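Local atomic coordinates of N-acetyltransferase family protein (Bacillus anthracis, PDB entry 3LNB), a protein that transfers an acetyl group from acetyl-coenzyme A to arylamines and inactivates the antibiotic sulfamethoxazole, presumably by N-acetylation. Residues Y118-T123 with H138-L143; D149-A154 with V165-E170; T190-M195 with G218-L223. The protein carries 1 engineered substitution. All coordinates share one frame; numbering follows the deposited sequence.

Contact 1: Y118-T123 with H138-L143; sequences YKVAGT and HVIIIL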
loop_
_atom_site.group_PDB
_atom_site.type_symbol
_atom_site.label_atom_id
_atom_site.label_comp_id
_atom_site.label_asym_id
_atom_site.label_seq_id
_atom_site.Cartn_x
_atom_site.Cartn_y
_atom_site.Cartn_z
ATOM N N TYR A 118 -1.806 7.979 -12.902
ATOM C CA TYR A 118 -0.396 7.749 -13.184
ATOM C C TYR A 118 0.333 7.522 -11.864
ATOM O O TYR A 118 -0.134 7.945 -10.803
ATOM C CB TYR A 118 0.241 8.902 -13.981
ATOM C CG TYR A 118 0.284 10.250 -13.303
ATOM C CD1 TYR A 118 -0.804 11.123 -13.366
ATOM C CD2 TYR A 118 1.434 10.669 -12.622
ATOM C CE1 TYR A 118 -0.747 12.387 -12.768
ATOM C CE2 TYR A 118 1.501 11.926 -12.023
ATOM C CZ TYR A 118 0.413 12.777 -12.099
ATOM O OH TYR A 118 0.490 14.017 -11.515
ATOM N N LYS A 119 1.463 6.827 -11.936
ATOM C CA LYS A 119 2.259 6.511 -10.761
ATOM C C LYS A 119 3.373 7.529 -10.555
ATOM O O LYS A 119 3.888 8.097 -11.519
ATOM C CB LYS A 119 2.892 5.119 -10.915
ATOM C CG LYS A 119 1.903 3.987 -11.160
ATOM C CD LYS A 119 2.607 2.638 -11.314
ATOM C CE LYS A 119 3.382 2.537 -12.621
ATOM N NZ LYS A 119 2.490 2.657 -13.803
ATOM N N VAL A 120 3.736 7.757 -9.294
ATOM C CA VAL A 120 4.824 8.674 -8.954
ATOM C C VAL A 120 5.583 8.066 -7.786
ATOM O O VAL A 120 5.044 7.254 -7.042
ATOM C CB VAL A 120 4.321 10.087 -8.537
ATOM C CG1 VAL A 120 3.466 10.690 -9.640
ATOM C CG2 VAL A 120 3.557 10.015 -7.218
ATOM N N ALA A 121 6.844 8.443 -7.634
ATOM C CA ALA A 121 7.627 7.912 -6.537
ATOM C C ALA A 121 7.421 8.786 -5.307
ATOM O O ALA A 121 7.020 9.947 -5.409
ATOM C CB ALA A 121 9.098 7.867 -6.914
ATOM N N GLY A 122 7.695 8.206 -4.149
ATOM C CA GLY A 122 7.572 8.926 -2.897
ATOM C C GLY A 122 8.690 8.459 -1.987
ATOM O O GLY A 122 9.300 7.418 -2.228
ATOM N N THR A 123 8.963 9.236 -0.949
ATOM C CA THR A 123 10.001 8.918 0.016
ATOM C C THR A 123 9.331 9.050 1.381
ATOM O O THR A 123 8.836 10.122 1.732
ATOM C CB THR A 123 11.183 9.915 -0.088
ATOM O OG1 THR A 123 11.700 9.913 -1.424
ATOM C CG2 THR A 123 12.297 9.531 0.878
ATOM N N HIS A 138 8.673 4.397 -2.074
ATOM C CA HIS A 138 7.222 4.270 -2.038
ATOM C C HIS A 138 6.702 4.628 -3.417
ATOM O O HIS A 138 7.313 5.425 -4.126
ATOM C CB HIS A 138 6.612 5.204 -0.983
ATOM C CG HIS A 138 5.133 5.031 -0.803
ATOM N ND1 HIS A 138 4.491 3.829 -1.017
ATOM C CD2 HIS A 138 4.179 5.893 -0.373
ATOM C CE1 HIS A 138 3.207 3.956 -0.725
ATOM N NE2 HIS A 138 2.992 5.198 -0.331
ATOM N N VAL A 139 5.589 4.013 -3.796
ATOM C CA VAL A 139 4.961 4.254 -5.086
ATOM C C VAL A 139 3.481 4.493 -4.836
ATOM O O VAL A 139 2.827 3.700 -4.157
ATOM C CB VAL A 139 5.116 3.036 -6.031
ATOM C CG1 VAL A 139 4.285 3.246 -7.289
ATOM C CG2 VAL A 139 6.590 2.826 -6.387
ATOM N N ILE A 140 2.963 5.594 -5.370
ATOM C CA ILE A 140 1.556 5.932 -5.200
ATOM C C ILE A 140 0.928 6.316 -6.526
ATOM O O ILE A 140 1.619 6.437 -7.537
ATOM C CB ILE A 140 1.365 7.096 -4.211
ATOM C CG1 ILE A 140 2.043 8.354 -4.748
ATOM C CG2 ILE A 140 1.938 6.718 -2.846
ATOM C CD1 ILE A 140 1.894 9.562 -3.846
ATOM N N ILE A 141 -0.388 6.508 -6.506
ATOM C CA ILE A 141 -1.149 6.869 -7.694
ATOM C C ILE A 141 -1.728 8.273 -7.597
ATOM O O ILE A 141 -2.225 8.676 -6.547
ATOM C CB ILE A 141 -2.340 5.895 -7.908
ATOM C CG1 ILE A 141 -1.826 4.490 -8.224
ATOM C CG2 ILE A 141 -3.240 6.403 -9.023
ATOM C CD1 ILE A 141 -2.904 3.423 -8.142
ATOM N N ILE A 142 -1.657 9.016 -8.695
ATOM C CA ILE A 142 -2.239 10.349 -8.741
ATOM C C ILE A 142 -3.395 10.239 -9.734
ATOM O O ILE A 142 -3.208 9.805 -10.868
ATOM C CB ILE A 142 -1.227 11.411 -9.229
ATOM C CG1 ILE A 142 -0.033 11.472 -8.272
ATOM C CG2 ILE A 142 -1.904 12.771 -9.329
ATOM C CD1 ILE A 142 -0.405 11.784 -6.833
ATOM N N LEU A 143 -4.589 10.611 -9.287
ATOM C CA LEU A 143 -5.790 10.543 -10.113
ATOM C C LEU A 143 -6.333 11.928 -10.426
ATOM O O LEU A 143 -6.437 12.774 -9.534
ATOM C CB LEU A 143 -6.893 9.747 -9.393
ATOM C CG LEU A 143 -8.301 9.890 -10.000
ATOM C CD1 LEU A 143 -8.413 9.011 -11.233
ATOM C CD2 LEU A 143 -9.368 9.505 -8.989
#

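Contact 2: D149-A154 with V165-E170; sequences DYVIDA and VPFSGE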
loop_
_atom_site.group_PDB
_atom_site.type_symbol
_atom_site.label_atom_id
_atom_site.label_comp_id
_atom_site.label_asym_id
_atom_site.label_seq_id
_atom_site.Cartn_x
_atom_site.Cartn_y
_atom_site.Cartn_z
ATOM N N ASP A 149 -7.088 16.845 -8.585
ATOM C CA ASP A 149 -6.116 15.778 -8.407
ATOM C C ASP A 149 -6.281 15.142 -7.034
ATOM O O ASP A 149 -6.591 15.822 -6.058
ATOM C CB ASP A 149 -4.686 16.305 -8.521
ATOM C CG ASP A 149 -4.270 16.562 -9.951
ATOM O OD1 ASP A 149 -4.860 15.949 -10.863
ATOM O OD2 ASP A 149 -3.330 17.362 -10.158
ATOM N N TYR A 150 -6.069 13.834 -6.974
ATOM C CA TYR A 150 -6.173 13.094 -5.726
ATOM C C TYR A 150 -5.043 12.101 -5.610
ATOM O O TYR A 150 -4.538 11.593 -6.612
ATOM C CB TYR A 150 -7.471 12.295 -5.654
ATOM C CG TYR A 150 -8.731 13.107 -5.749
ATOM C CD1 TYR A 150 -9.155 13.629 -6.967
ATOM C CD2 TYR A 150 -9.514 13.339 -4.618
ATOM C CE1 TYR A 150 -10.330 14.361 -7.063
ATOM C CE2 TYR A 150 -10.690 14.069 -4.698
ATOM C CZ TYR A 150 -11.094 14.576 -5.925
ATOM O OH TYR A 150 -12.263 15.282 -6.016
ATOM N N VAL A 151 -4.641 11.827 -4.377
ATOM C CA VAL A 151 -3.621 10.817 -4.148
ATOM C C VAL A 151 -4.408 9.539 -3.872
ATOM O O VAL A 151 -5.356 9.541 -3.084
ATOM C CB VAL A 151 -2.731 11.135 -2.916
ATOM C CG1 VAL A 151 -2.020 9.856 -2.435
ATOM C CG2 VAL A 151 -1.698 12.198 -3.285
ATOM N N ILE A 152 -4.032 8.462 -4.548
ATOM C CA ILE A 152 -4.674 7.168 -4.355
ATOM C C ILE A 152 -3.550 6.300 -3.817
ATOM O O ILE A 152 -2.571 6.044 -4.519
ATOM C CB ILE A 152 -5.179 6.563 -5.688
ATOM C CG1 ILE A 152 -6.140 7.533 -6.382
ATOM C CG2 ILE A 152 -5.894 5.235 -5.416
ATOM C CD1 ILE A 152 -7.382 7.849 -5.575
ATOM N N ASP A 153 -3.674 5.858 -2.571
ATOM C CA ASP A 153 -2.620 5.053 -1.978
ATOM C C ASP A 153 -3.133 3.861 -1.182
ATOM O O ASP A 153 -3.779 4.019 -0.152
ATOM C CB ASP A 153 -1.753 5.936 -1.078
ATOM C CG ASP A 153 -0.489 5.234 -0.597
ATOM O OD1 ASP A 153 -0.311 4.029 -0.883
ATOM O OD2 ASP A 153 0.326 5.905 0.071
ATOM N N ALA A 154 -2.834 2.665 -1.672
ATOM C CA ALA A 154 -3.248 1.442 -1.002
ATOM C C ALA A 154 -2.014 0.682 -0.537
ATOM O O ALA A 154 -2.102 -0.494 -0.190
ATOM C CB ALA A 154 -4.062 0.575 -1.951
ATOM N N VAL A 165 -7.317 11.177 -1.488
ATOM C CA VAL A 165 -6.954 12.342 -0.682
ATOM C C VAL A 165 -6.761 13.516 -1.640
ATOM O O VAL A 165 -5.829 13.532 -2.441
ATOM C CB VAL A 165 -5.663 12.083 0.117
ATOM C CG1 VAL A 165 -5.438 13.208 1.126
ATOM C CG2 VAL A 165 -5.761 10.733 0.830
ATOM N N PRO A 166 -7.643 14.521 -1.557
ATOM C CA PRO A 166 -7.586 15.698 -2.426
ATOM C C PRO A 166 -6.415 16.636 -2.225
ATOM O O PRO A 166 -6.048 16.948 -1.094
ATOM C CB PRO A 166 -8.918 16.388 -2.152
ATOM C CG PRO A 166 -9.109 16.126 -0.675
ATOM C CD PRO A 166 -8.719 14.656 -0.555
ATOM N N PHE A 167 -5.846 17.088 -3.341
ATOM C CA PHE A 167 -4.736 18.034 -3.327
ATOM C C PHE A 167 -5.224 19.365 -2.746
ATOM O O PHE A 167 -4.423 20.186 -2.302
ATOM C CB PHE A 167 -4.220 18.280 -4.749
ATOM C CG PHE A 167 -3.221 17.266 -5.229
ATOM C CD1 PHE A 167 -3.480 15.904 -5.127
ATOM C CD2 PHE A 167 -2.036 17.682 -5.833
ATOM C CE1 PHE A 167 -2.574 14.963 -5.625
ATOM C CE2 PHE A 167 -1.119 16.750 -6.336
ATOM C CZ PHE A 167 -1.391 15.390 -6.231
ATOM N N SER A 168 -6.538 19.580 -2.768
ATOM C CA SER A 168 -7.097 20.815 -2.238
ATOM C C SER A 168 -6.882 20.914 -0.727
ATOM O O SER A 168 -7.154 21.948 -0.125
ATOM C CB SER A 168 -8.579 20.932 -2.593
ATOM O OG SER A 168 -9.267 19.730 -2.324
ATOM N N GLY A 169 -6.406 19.831 -0.115
ATOM C CA GLY A 169 -6.097 19.862 1.308
ATOM C C GLY A 169 -7.091 19.463 2.383
ATOM O O GLY A 169 -6.695 19.350 3.550
ATOM N N GLU A 170 -8.357 19.243 2.036
ATOM C CA GLU A 170 -9.337 18.862 3.055
ATOM C C GLU A 170 -8.875 17.576 3.753
ATOM O O GLU A 170 -8.211 16.720 3.152
ATOM C CB GLU A 170 -10.742 18.685 2.431
ATOM C CG GLU A 170 -11.899 18.602 3.456
ATOM C CD GLU A 170 -13.289 18.893 2.860
ATOM O OE1 GLU A 170 -13.677 18.210 1.885
ATOM O OE2 GLU A 170 -14.006 19.802 3.372
HETATM O O HOH W 1 -8.290 18.157 -5.174
#

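Contact 3: T190-M195 with G218-L223; sequences THILEM and GYAFTL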
loop_
_atom_site.group_PDB
_atom_site.type_symbol
_atom_site.label_atom_id
_atom_site.label_comp_id
_atom_site.label_asym_id
_atom_site.label_seq_id
_atom_site.Cartn_x
_atom_site.Cartn_y
_atom_site.Cartn_z
ATOM N N THR A 190 7.970 17.875 -3.769
ATOM C CA THR A 190 7.218 19.111 -3.927
ATOM C C THR A 190 5.909 19.057 -3.143
ATOM O O THR A 190 5.309 20.091 -2.848
ATOM C CB THR A 190 6.888 19.362 -5.412
ATOM O OG1 THR A 190 6.269 18.194 -5.967
ATOM C CG2 THR A 190 8.149 19.653 -6.193
ATOM N N HIS A 191 5.472 17.847 -2.815
ATOM C CA HIS A 191 4.232 17.649 -2.071
ATOM C C HIS A 191 4.478 16.659 -0.941
ATOM O O HIS A 191 5.473 15.930 -0.941
ATOM C CB HIS A 191 3.133 17.076 -2.978
ATOM C CG HIS A 191 2.847 17.901 -4.195
ATOM N ND1 HIS A 191 3.810 18.212 -5.131
ATOM C CD2 HIS A 191 1.695 18.455 -4.643
ATOM C CE1 HIS A 191 3.265 18.921 -6.104
ATOM N NE2 HIS A 191 1.983 19.083 -5.833
ATOM N N ILE A 192 3.558 16.635 0.015
ATOM C CA ILE A 192 3.655 15.727 1.140
ATOM C C ILE A 192 2.271 15.249 1.530
ATOM O O ILE A 192 1.265 15.901 1.250
ATOM C CB ILE A 192 4.266 16.405 2.404
ATOM C CG1 ILE A 192 3.399 17.599 2.828
ATOM C CG2 ILE A 192 5.694 16.847 2.137
ATOM C CD1 ILE A 192 3.823 18.224 4.144
ATOM N N LEU A 193 2.233 14.081 2.149
ATOM C CA LEU A 193 0.998 13.542 2.669
ATOM C C LEU A 193 1.311 13.540 4.156
ATOM O O LEU A 193 2.278 12.909 4.586
ATOM C CB LEU A 193 0.743 12.115 2.182
ATOM C CG LEU A 193 -0.438 11.425 2.886
ATOM C CD1 LEU A 193 -0.961 10.280 2.050
ATOM C CD2 LEU A 193 -0.005 10.923 4.257
ATOM N N GLU A 194 0.531 14.281 4.929
ATOM C CA GLU A 194 0.733 14.331 6.370
ATOM C C GLU A 194 -0.344 13.477 7.008
ATOM O O GLU A 194 -1.372 13.206 6.385
ATOM C CB GLU A 194 0.627 15.765 6.889
ATOM C CG GLU A 194 1.760 16.662 6.441
ATOM C CD GLU A 194 1.842 17.938 7.262
ATOM O OE1 GLU A 194 0.894 18.751 7.206
ATOM O OE2 GLU A 194 2.854 18.118 7.968
ATOM N N MET A 195 -0.121 13.066 8.250
ATOM C CA MET A 195 -1.089 12.222 8.930
ATOM C C MET A 195 -0.996 12.332 10.450
ATOM O O MET A 195 -0.017 12.848 10.985
ATOM C CB MET A 195 -0.850 10.768 8.526
ATOM C CG MET A 195 0.440 10.193 9.107
ATOM S SD MET A 195 0.838 8.529 8.522
ATOM C CE MET A 195 2.579 8.455 8.963
ATOM N N GLY A 218 4.045 11.901 6.403
ATOM C CA GLY A 218 4.002 10.467 6.178
ATOM C C GLY A 218 5.059 10.231 5.120
ATOM O O GLY A 218 6.006 9.464 5.310
ATOM N N TYR A 219 4.896 10.912 3.992
ATOM C CA TYR A 219 5.861 10.823 2.907
ATOM C C TYR A 219 5.806 12.041 2.000
ATOM O O TYR A 219 4.811 12.769 1.959
ATOM C CB TYR A 219 5.657 9.555 2.065
ATOM C CG TYR A 219 4.260 9.360 1.517
ATOM C CD1 TYR A 219 3.366 8.495 2.147
ATOM C CD2 TYR A 219 3.832 10.034 0.369
ATOM C CE1 TYR A 219 2.085 8.297 1.653
ATOM C CE2 TYR A 219 2.542 9.844 -0.139
ATOM C CZ TYR A 219 1.678 8.974 0.507
ATOM O OH TYR A 219 0.417 8.759 0.022
ATOM N N ALA A 220 6.912 12.264 1.304
ATOM C CA ALA A 220 7.036 13.354 0.361
ATOM C C ALA A 220 6.955 12.711 -1.014
ATOM O O ALA A 220 7.213 11.516 -1.154
ATOM C CB ALA A 220 8.377 14.046 0.534
ATOM N N PHE A 221 6.591 13.499 -2.018
ATOM C CA PHE A 221 6.508 13.008 -3.389
ATOM C C PHE A 221 6.477 14.161 -4.386
ATOM O O PHE A 221 6.381 15.328 -3.999
ATOM C CB PHE A 221 5.274 12.107 -3.592
ATOM C CG PHE A 221 3.954 12.812 -3.434
ATOM C CD1 PHE A 221 3.420 13.057 -2.170
ATOM C CD2 PHE A 221 3.240 13.231 -4.554
ATOM C CE1 PHE A 221 2.193 13.709 -2.025
ATOM C CE2 PHE A 221 2.010 13.885 -4.418
ATOM C CZ PHE A 221 1.487 14.123 -3.157
ATOM N N THR A 222 6.594 13.818 -5.665
ATOM C CA THR A 222 6.561 14.796 -6.751
ATOM C C THR A 222 5.514 14.306 -7.747
ATOM O O THR A 222 4.934 13.235 -7.565
ATOM C CB THR A 222 7.917 14.896 -7.486
ATOM O OG1 THR A 222 8.138 13.703 -8.245
ATOM C CG2 THR A 222 9.055 15.074 -6.494
ATOM N N LEU A 223 5.270 15.082 -8.794
ATOM C CA LEU A 223 4.292 14.690 -9.794
ATOM C C LEU A 223 4.960 14.165 -11.075
ATOM O O LEU A 223 4.348 14.142 -12.144
ATOM C CB LEU A 223 3.347 15.867 -10.101
ATOM C CG LEU A 223 2.629 16.449 -8.867
ATOM C CD1 LEU A 223 1.665 17.538 -9.290
ATOM C CD2 LEU A 223 1.875 15.351 -8.122
HETATM O O HOH W 2 6.204 17.836 -8.465
#

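Contact 1: Y118-T123 with H138-L143
Tyr-118 holds its CG between the backbone N and the carbonyl carbon (chi1 63°), which swings the ring across the neighbouring strand and over Ile-142, whose CG2 lies anti to its own backbone N. The two belong to an antiparallel beta hairpin, strands 116-126 and 131-145, in the larger antiparallel sheet of this arylamine N-acetyltransferase. Ile-142 CB sits under one face of the Tyr-118 ring, 3.8 Å from its centroid and displaced toward the rim, a CH-pi contact; CG2 of the same isoleucine reaches the phenol end, 3.5 Å from Tyr-118 OH. On the same face of the sheet, Val-120 turns CG2 to Ile-140 CG1 and CG1 to Ile-142 CG1, touching two isoleucines of the partner strand. Tyr-118 with Ile-142, Val-120 with Ile-140 and Gly-122 with His-138 are the hydrogen-bonded pairs. Ile-142 N gives Tyr-118 O a nearly straight bond of 2.8 Å, whereas at Gly-122 the return bond from His-138 N is weak. Lys-119, Val-139 and Ile-141 lie on the other face, under helix 99-112. His-138 touches coenzyme A, and its NE2 is hydrogen-bonded to Asp-153. The tightest carbon pair between the strands is Val-120 CG2 against Ile-140 CG1, 3.3 Å apart, closer than ordinary van der Waals contact.

Contact 2: D149-A154 with V165-E170
Phe-167 lays one face of its ring against Asp-149 CB, which stands almost over the ring centre, 3.7 Å from the centroid. Phe-167 CD1 also comes close to the backbone there, 3.2 Å from Asp-149 O. Val-151 CG2 meets the same ring obliquely, 3.7 Å from Phe-167 CE1. With CG set beside its own backbone N (chi1 -85°), Phe-167 brings the ring back along the strand that its N-H has just bonded: Phe-167 N gives a hydrogen bond of 3.1 Å to Asp-149 O. Tyr-150 and Pro-166 meet in a non-hydrogen-bonded pair on the other face of the strands, where the tyrosine's CE2 comes 3.9 Å from Pro-166 CB. Next along, Val-151 and Val-165 form a hydrogen-bonded pair through both their N-H and C=O groups; Val-151 N to Val-165 O is the shorter bond, at 2.8 Å.

Farther out, a type I turn from Pro-166 to Gly-169, closed by Gly-169 N to Pro-166 O, directs the chain away after Phe-167. A water molecule ties that turn to the strand, donating to Asp-149 O at 3.0 Å and accepting from Ser-168 N. The carboxylate of Asp-149 turns from the ring and bonds His-144 through OD1, while the Phe-167 ring also meets that of His-191. Taken together, this is a two-residue antiparallel edge strand, 165-166, closing one border of the eight-stranded sheet beside strand 148-152.

Contact 3: T190-M195 with G218-L223
Two classic beta bulges interrupt this antiparallel pairing, one on each strand: Thr-190 and His-191 both face Phe-221, while Gly-218 and Tyr-219 both face Leu-193. At the first, Phe-221 O is gripped by two N-H groups, from His-191 N at 2.9 Å nearly in line with the carbonyl and from Thr-190 N at 3.0 Å, well above its plane. At the second, Gly-218 N reaches Leu-193 O at 2.7 Å, and the bond from Tyr-219 N to that oxygen is weak. Strands 191-196 and 216-225 are inner neighbours in the large sheet of the N-acetyltransferase fold.

At the two bulges, the rings of Phe-221 and Tyr-219 reach toward the other strand in the same way, each with CG between its backbone N and carbonyl carbon (chi1 65° for Phe-221). Each ring thereby slides under a methylene: His-191 CB lies over one face of Phe-221, 3.6 Å from the centroid, and Leu-193 CB over one face of Tyr-219 at 3.9 Å, both offset toward the rim. The His-191 and Phe-221 rings meet only obliquely, their planes 31° apart. Leu-223 crosses the imidazole at about a right angle and touches it through CG and CD1, CG lying 3.8 Å from His-191 CE1. On the reverse side of the sheet Ile-192 CG2 touches Ala-220 CB. Glu-194 starts out away from the partner strand; its OE1 forms a salt bridge with Arg-180. In the plane of the imidazole, at its edge, Thr-190 OG1 is hydrogen-bonded to His-191 ND1 at 2.6 Å.

All three contacts lie in one antiparallel sheet, their centres 10 to 11 Å apart. Contacts 1 and 2 share the border of strands 131-145 and 148-152, where Ile-152 N lies 2.7 Å from Ile-141 O; contacts 1 and 3 join through Thr-123 N and Ala-220 O, 2.9 Å apart. All three converge on Asp-153 OD2, which sits 2.8 Å from His-138 NE2 and 2.9 Å from Tyr-219 OH, the latter a weak bond. Together with Cys-99, the pair His-138 and Asp-153 is consistent with the family's catalytic triad. The His-138 side chain is about 4 Å from coenzyme A, that of Tyr-219 about 7 Å, and that of Val-151 about 12 Å.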